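Local coordinates for GAF domain/HD domain protein (Geobacter sulfurreducens, PDB 3EEA) that is of unknown function but forms the GAF domain of a longer GAF/HD-domain protein that may have phosphatase activity, at residues A[35-40]-A[123-128]; A[30-35]-A[53-58]. All blocks are in the same frame, centred on the assembly; numbering follows the deposited sequence.

Contact 1 of 2, residues A[35-40]-A[123-128]; sequences AVYFFD and AVFMAR
Phe-125, on strand 119-129, turns one ring edge toward Tyr-37 of the antiparallel strand 33-39. Its CB lies 3.8 Å from Ala-35 O; the first torsion sets CG beside the backbone N, anti to the carbonyl carbon (chi1 -56°). Further out, CD2 passes Ala-35 O at 3.5 Å, the oxygen lying at the ring edge. CE2 then approaches CD2 of Tyr-37 to 3.5 Å, and the tyrosine atom lies in the plane of the phenylalanine ring. The two rings are almost perpendicular (84°), yet Phe-125 comes to the tyrosine ring obliquely. Beneath them, Ala-35 with Phe-125 and Tyr-37 with Ala-123 form hydrogen-bonded antiparallel pairs, the bond from Phe-125 N to Ala-35 O being nearly straight (2.9 Å, 177°). Between these, the non-hydrogen-bonded pair Val-36 and Val-124 sends its side chains to the other face. An alanine in place of Phe-125 removes the ring edge beside CD2 and CE2 of Tyr-37 and would probably leave the tyrosine ring freer to shift on that side. Strands 46-52 and 107-116 flank the pair in the GAF sheet; Val-124 packs on Val-147 of helix 137-158, whereas Tyr-37 meets Phe-62 of helix 59-64 edge-to-face.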
loop_
_atom_site.group_PDB
_atom_site.type_symbol
_atom_site.label_atom_id
_atom_site.label_comp_id
_atom_site.label_asym_id
_atom_site.label_seq_id
_atom_site.Cartn_x
_atom_site.Cartn_y
_atom_site.Cartn_z
ATOM N N ALA A 35 -1.729 -16.030 -3.719
ATOM C CA ALA A 35 -2.626 -16.863 -2.953
ATOM C C ALA A 35 -2.520 -16.475 -1.471
ATOM O O ALA A 35 -1.425 -16.555 -0.904
ATOM C CB ALA A 35 -2.271 -18.336 -3.151
ATOM N N VAL A 36 -3.635 -16.062 -0.858
ATOM C CA VAL A 36 -3.645 -15.571 0.493
ATOM C C VAL A 36 -4.399 -16.542 1.361
ATOM O O VAL A 36 -5.477 -16.995 0.975
ATOM C CB VAL A 36 -4.315 -14.142 0.608
ATOM C CG1 VAL A 36 -4.258 -13.666 2.099
ATOM C CG2 VAL A 36 -3.669 -13.187 -0.384
ATOM N N TYR A 37 -3.828 -16.839 2.523
ATOM C CA TYR A 37 -4.399 -17.719 3.524
ATOM C C TYR A 37 -4.432 -17.072 4.905
ATOM O O TYR A 37 -3.549 -16.254 5.253
ATOM C CB TYR A 37 -3.508 -18.935 3.681
ATOM C CG TYR A 37 -3.455 -19.842 2.479
ATOM C CD1 TYR A 37 -4.160 -21.068 2.449
ATOM C CD2 TYR A 37 -2.710 -19.489 1.361
ATOM C CE1 TYR A 37 -4.119 -21.879 1.326
ATOM C CE2 TYR A 37 -2.628 -20.333 0.264
ATOM C CZ TYR A 37 -3.334 -21.507 0.246
ATOM O OH TYR A 37 -3.258 -22.294 -0.866
ATOM N N PHE A 38 -5.408 -17.464 5.726
ATOM C CA PHE A 38 -5.402 -17.068 7.114
ATOM C C PHE A 38 -5.023 -18.230 8.010
ATOM O O PHE A 38 -5.340 -19.381 7.703
ATOM C CB PHE A 38 -6.757 -16.521 7.509
ATOM C CG PHE A 38 -7.066 -15.178 6.931
ATOM C CD1 PHE A 38 -6.149 -14.131 7.034
ATOM C CD2 PHE A 38 -8.276 -14.938 6.321
ATOM C CE1 PHE A 38 -6.442 -12.891 6.510
ATOM C CE2 PHE A 38 -8.592 -13.675 5.795
ATOM C CZ PHE A 38 -7.680 -12.658 5.889
ATOM N N PHE A 39 -4.364 -17.928 9.119
ATOM C CA PHE A 39 -3.975 -18.973 10.069
ATOM C C PHE A 39 -5.126 -19.178 11.042
ATOM O O PHE A 39 -5.584 -18.213 11.670
ATOM C CB PHE A 39 -2.730 -18.608 10.828
ATOM C CG PHE A 39 -2.164 -19.761 11.641
ATOM C CD1 PHE A 39 -1.722 -20.902 11.022
ATOM C CD2 PHE A 39 -2.084 -19.678 13.017
ATOM C CE1 PHE A 39 -1.179 -21.961 11.760
ATOM C CE2 PHE A 39 -1.558 -20.737 13.763
ATOM C CZ PHE A 39 -1.104 -21.877 13.114
ATOM N N ASP A 40 -5.629 -20.411 11.067
ATOM C CA ASP A 40 -6.794 -20.823 11.882
ATOM C C ASP A 40 -6.342 -21.301 13.246
ATOM O O ASP A 40 -5.370 -22.081 13.347
ATOM C CB ASP A 40 -7.541 -21.951 11.170
ATOM C CG ASP A 40 -8.276 -21.466 9.932
ATOM O OD1 ASP A 40 -8.440 -20.238 9.792
ATOM O OD2 ASP A 40 -8.706 -22.323 9.113
ATOM N N ALA A 123 -0.725 -15.901 5.619
ATOM C CA ALA A 123 0.427 -15.994 4.730
ATOM C C ALA A 123 0.023 -15.529 3.318
ATOM O O ALA A 123 -1.093 -15.746 2.918
ATOM C CB ALA A 123 0.989 -17.409 4.702
ATOM N N VAL A 124 0.940 -14.906 2.606
ATOM C CA VAL A 124 0.745 -14.507 1.201
ATOM C C VAL A 124 1.800 -15.233 0.392
ATOM O O VAL A 124 3.015 -15.079 0.657
ATOM C CB VAL A 124 0.897 -12.983 1.022
ATOM C CG1 VAL A 124 0.748 -12.556 -0.453
ATOM C CG2 VAL A 124 -0.118 -12.246 1.895
ATOM N N PHE A 125 1.367 -16.020 -0.583
ATOM C CA PHE A 125 2.288 -16.664 -1.507
ATOM C C PHE A 125 2.184 -16.009 -2.895
ATOM O O PHE A 125 1.077 -15.720 -3.388
ATOM C CB PHE A 125 1.958 -18.107 -1.608
ATOM C CG PHE A 125 1.959 -18.831 -0.271
ATOM C CD1 PHE A 125 3.139 -19.302 0.262
ATOM C CD2 PHE A 125 0.784 -18.969 0.471
ATOM C CE1 PHE A 125 3.139 -19.969 1.496
ATOM C CE2 PHE A 125 0.767 -19.636 1.704
ATOM C CZ PHE A 125 1.955 -20.109 2.224
ATOM N N MET A 126 3.323 -15.741 -3.489
ATOM C CA MET A 126 3.415 -15.067 -4.794
ATOM C C MET A 126 4.290 -15.930 -5.659
ATOM O O MET A 126 5.253 -16.491 -5.170
ATOM C CB MET A 126 4.009 -13.688 -4.635
ATOM C CG MET A 126 3.031 -12.758 -3.817
ATOM S SD MET A 126 3.665 -11.112 -3.592
ATOM C CE MET A 126 3.666 -10.466 -5.209
ATOM N N ALA A 127 3.905 -16.074 -6.931
ATOM C CA ALA A 127 4.587 -16.987 -7.832
ATOM C C ALA A 127 4.825 -16.310 -9.166
ATOM O O ALA A 127 3.997 -15.530 -9.627
ATOM C CB ALA A 127 3.731 -18.274 -8.054
ATOM N N ARG A 128 5.948 -16.643 -9.760
ATOM C CA ARG A 128 6.129 -16.467 -11.195
ATOM C C ARG A 128 6.957 -17.609 -11.800
ATOM O O ARG A 128 7.577 -18.418 -11.071
ATOM C CB ARG A 128 6.631 -15.069 -11.558
ATOM C CG ARG A 128 7.711 -14.581 -10.859
ATOM C CD ARG A 128 7.787 -13.058 -11.080
ATOM N NE ARG A 128 9.108 -12.634 -10.789
ATOM C CZ ARG A 128 9.526 -11.429 -10.399
ATOM N NH1 ARG A 128 10.807 -11.323 -10.170
ATOM N NH2 ARG A 128 8.745 -10.386 -10.205
#

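Contact 2 of 2, residues A[30-35]-A[53-58]; sequences KTRWIA and GLPASF
Trp-33, at the start of strand 33-39, receives Leu-54 from the loop that follows strand 46-52. Leu-54 CD2 sits over one face of the indole as a CH-pi contact, 3.6 Å from the centroid of the five-membered ring and only 6° off its normal. The methyl is therefore close to all five atoms of that ring, CD2 and CG of Trp-33 being the nearest. With CG between the backbone N and the carbonyl carbon (chi1 51°), the tryptophan takes the crowded position, while its CB rests 3.6 Å from Gly-53 C. Arg-32 and Trp-33 both pair with Ala-127 in a classic beta bulge, where strand 33-39 enters the GAF sheet beside strand 119-129. Gly-53 lies against this bulge with a positive phi (84°); a CB there would clash with Arg-32 O and be jammed against the carbonyl oxygen of the preceding residue. Pro-55 comes next along the loop, its CD 4.4 Å from Trp-33 CD1. Pro-55 CG lies 4.0 Å from Arg-32 NH2, where the extended arginine chain and the proline ring cross at about a right angle. That same NH2 makes a weak hydrogen bond to a bound polyether, and Leu-54 also touches Phe-62 of helix 59-64.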
loop_
_atom_site.group_PDB
_atom_site.type_symbol
_atom_site.label_atom_id
_atom_site.label_comp_id
_atom_site.label_asym_id
_atom_site.label_seq_id
_atom_site.Cartn_x
_atom_site.Cartn_y
_atom_site.Cartn_z
ATOM N N LYS A 30 5.646 -7.749 -10.776
ATOM C CA LYS A 30 5.218 -8.723 -11.811
ATOM C C LYS A 30 5.117 -10.121 -11.185
ATOM O O LYS A 30 6.073 -10.638 -10.584
ATOM C CB LYS A 30 6.196 -8.725 -13.004
ATOM C CG LYS A 30 6.146 -7.412 -13.763
ATOM C CD LYS A 30 7.123 -7.333 -14.964
ATOM C CE LYS A 30 7.002 -5.974 -15.711
ATOM N NZ LYS A 30 7.966 -5.874 -16.869
ATOM N N THR A 31 3.937 -10.724 -11.302
ATOM C CA THR A 31 3.683 -12.027 -10.704
ATOM C C THR A 31 2.712 -12.819 -11.582
ATOM O O THR A 31 1.878 -12.224 -12.298
ATOM C CB THR A 31 3.008 -11.849 -9.285
ATOM O OG1 THR A 31 1.659 -11.376 -9.444
ATOM C CG2 THR A 31 3.735 -10.859 -8.458
ATOM N N ARG A 32 2.806 -14.140 -11.556
ATOM C CA ARG A 32 1.803 -14.971 -12.208
ATOM C C ARG A 32 0.514 -15.056 -11.369
ATOM O O ARG A 32 -0.628 -14.917 -11.870
ATOM C CB ARG A 32 2.411 -16.321 -12.441
ATOM C CG ARG A 32 1.547 -17.331 -13.152
ATOM C CD ARG A 32 2.248 -18.640 -13.155
ATOM N NE ARG A 32 1.401 -19.685 -13.704
ATOM C CZ ARG A 32 1.278 -19.930 -15.013
ATOM N NH1 ARG A 32 1.917 -19.170 -15.907
ATOM N NH2 ARG A 32 0.484 -20.911 -15.424
ATOM N N TRP A 33 0.678 -15.321 -10.084
ATOM C CA TRP A 33 -0.465 -15.346 -9.196
ATOM C C TRP A 33 -0.061 -15.087 -7.745
ATOM O O TRP A 33 1.151 -15.067 -7.429
ATOM C CB TRP A 33 -1.189 -16.666 -9.288
ATOM C CG TRP A 33 -0.430 -17.891 -9.148
ATOM C CD1 TRP A 33 -0.212 -18.820 -10.156
ATOM C CD2 TRP A 33 0.051 -18.527 -7.925
ATOM N NE1 TRP A 33 0.452 -19.890 -9.668
ATOM C CE2 TRP A 33 0.629 -19.759 -8.308
ATOM C CE3 TRP A 33 0.133 -18.128 -6.578
ATOM C CZ2 TRP A 33 1.240 -20.626 -7.394
ATOM C CZ3 TRP A 33 0.748 -18.994 -5.649
ATOM C CH2 TRP A 33 1.315 -20.223 -6.071
ATOM N N ILE A 34 -1.086 -14.824 -6.941
ATOM C CA ILE A 34 -1.027 -14.554 -5.505
ATOM C C ILE A 34 -2.105 -15.371 -4.808
ATOM O O ILE A 34 -3.237 -15.470 -5.296
ATOM C CB ILE A 34 -1.268 -13.043 -5.178
ATOM C CG1 ILE A 34 -0.341 -12.198 -6.042
ATOM C CG2 ILE A 34 -1.130 -12.797 -3.657
ATOM C CD1 ILE A 34 -0.359 -10.653 -5.790
ATOM N N ALA A 35 -1.729 -16.030 -3.719
ATOM C CA ALA A 35 -2.626 -16.863 -2.953
ATOM C C ALA A 35 -2.520 -16.475 -1.471
ATOM O O ALA A 35 -1.425 -16.555 -0.904
ATOM C CB ALA A 35 -2.271 -18.336 -3.151
ATOM N N GLY A 53 -5.194 -14.563 -10.136
ATOM C CA GLY A 53 -4.381 -15.049 -11.221
ATOM C C GLY A 53 -4.147 -16.531 -11.380
ATOM O O GLY A 53 -3.345 -16.925 -12.219
ATOM N N LEU A 54 -4.777 -17.384 -10.571
ATOM C CA LEU A 54 -4.547 -18.818 -10.731
ATOM C C LEU A 54 -5.225 -19.251 -12.042
ATOM O O LEU A 54 -6.273 -18.711 -12.383
ATOM C CB LEU A 54 -5.202 -19.617 -9.597
ATOM C CG LEU A 54 -4.575 -19.637 -8.221
ATOM C CD1 LEU A 54 -5.480 -20.376 -7.217
ATOM C CD2 LEU A 54 -3.190 -20.264 -8.296
ATOM N N PRO A 55 -4.640 -20.225 -12.746
ATOM C CA PRO A 55 -5.366 -20.836 -13.851
ATOM C C PRO A 55 -6.665 -21.414 -13.333
ATOM O O PRO A 55 -6.682 -21.994 -12.243
ATOM C CB PRO A 55 -4.436 -21.951 -14.324
ATOM C CG PRO A 55 -3.139 -21.619 -13.827
ATOM C CD PRO A 55 -3.323 -20.846 -12.561
ATOM N N ALA A 56 -7.736 -21.219 -14.096
ATOM C CA ALA A 56 -9.091 -21.557 -13.679
ATOM C C ALA A 56 -9.225 -23.001 -13.176
ATOM O O ALA A 56 -9.993 -23.265 -12.227
ATOM C CB ALA A 56 -10.073 -21.311 -14.826
ATOM N N SER A 57 -8.498 -23.926 -13.804
ATOM C CA SER A 57 -8.550 -25.318 -13.380
ATOM C C SER A 57 -8.039 -25.513 -11.950
ATOM O O SER A 57 -8.445 -26.460 -11.290
ATOM C CB SER A 57 -7.761 -26.222 -14.328
ATOM O OG SER A 57 -6.386 -25.901 -14.314
ATOM N N PHE A 58 -7.174 -24.621 -11.459
ATOM C CA PHE A 58 -6.636 -24.776 -10.097
ATOM C C PHE A 58 -7.447 -24.051 -9.005
ATOM O O PHE A 58 -7.198 -24.223 -7.805
ATOM C CB PHE A 58 -5.169 -24.382 -10.065
ATOM C CG PHE A 58 -4.280 -25.326 -10.810
ATOM C CD1 PHE A 58 -4.068 -26.623 -10.336
ATOM C CD2 PHE A 58 -3.658 -24.933 -12.000
ATOM C CE1 PHE A 58 -3.248 -27.515 -11.028
ATOM C CE2 PHE A 58 -2.822 -25.817 -12.698
ATOM C CZ PHE A 58 -2.618 -27.112 -12.201
#

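Strand 33-39 carries both contacts, and Ala-35 belongs to each; their centres lie about 12 Å apart. Contact 1 is buried close to the centre of the fold, while contact 2 is at the surface. The segments also meet directly: Arg-32 N is 2.7 Å from Ala-127 O, a probable hydrogen bond, and Arg-128 NH2 probably bonds Lys-30 O. Tyr-37 and Phe-125 of contact 1, and Arg-32, Trp-33, Leu-54, Pro-55 and Phe-58 of contact 2, contribute to one pocket holding a polyether, probably from the crystallisation liquor. The side chains of Tyr-37 in contact 1 and Arg-32 in contact 2 each come within about 3 Å of the bound polyether. Such a guest is consistent with a small-molecule site, as in other GAF domains.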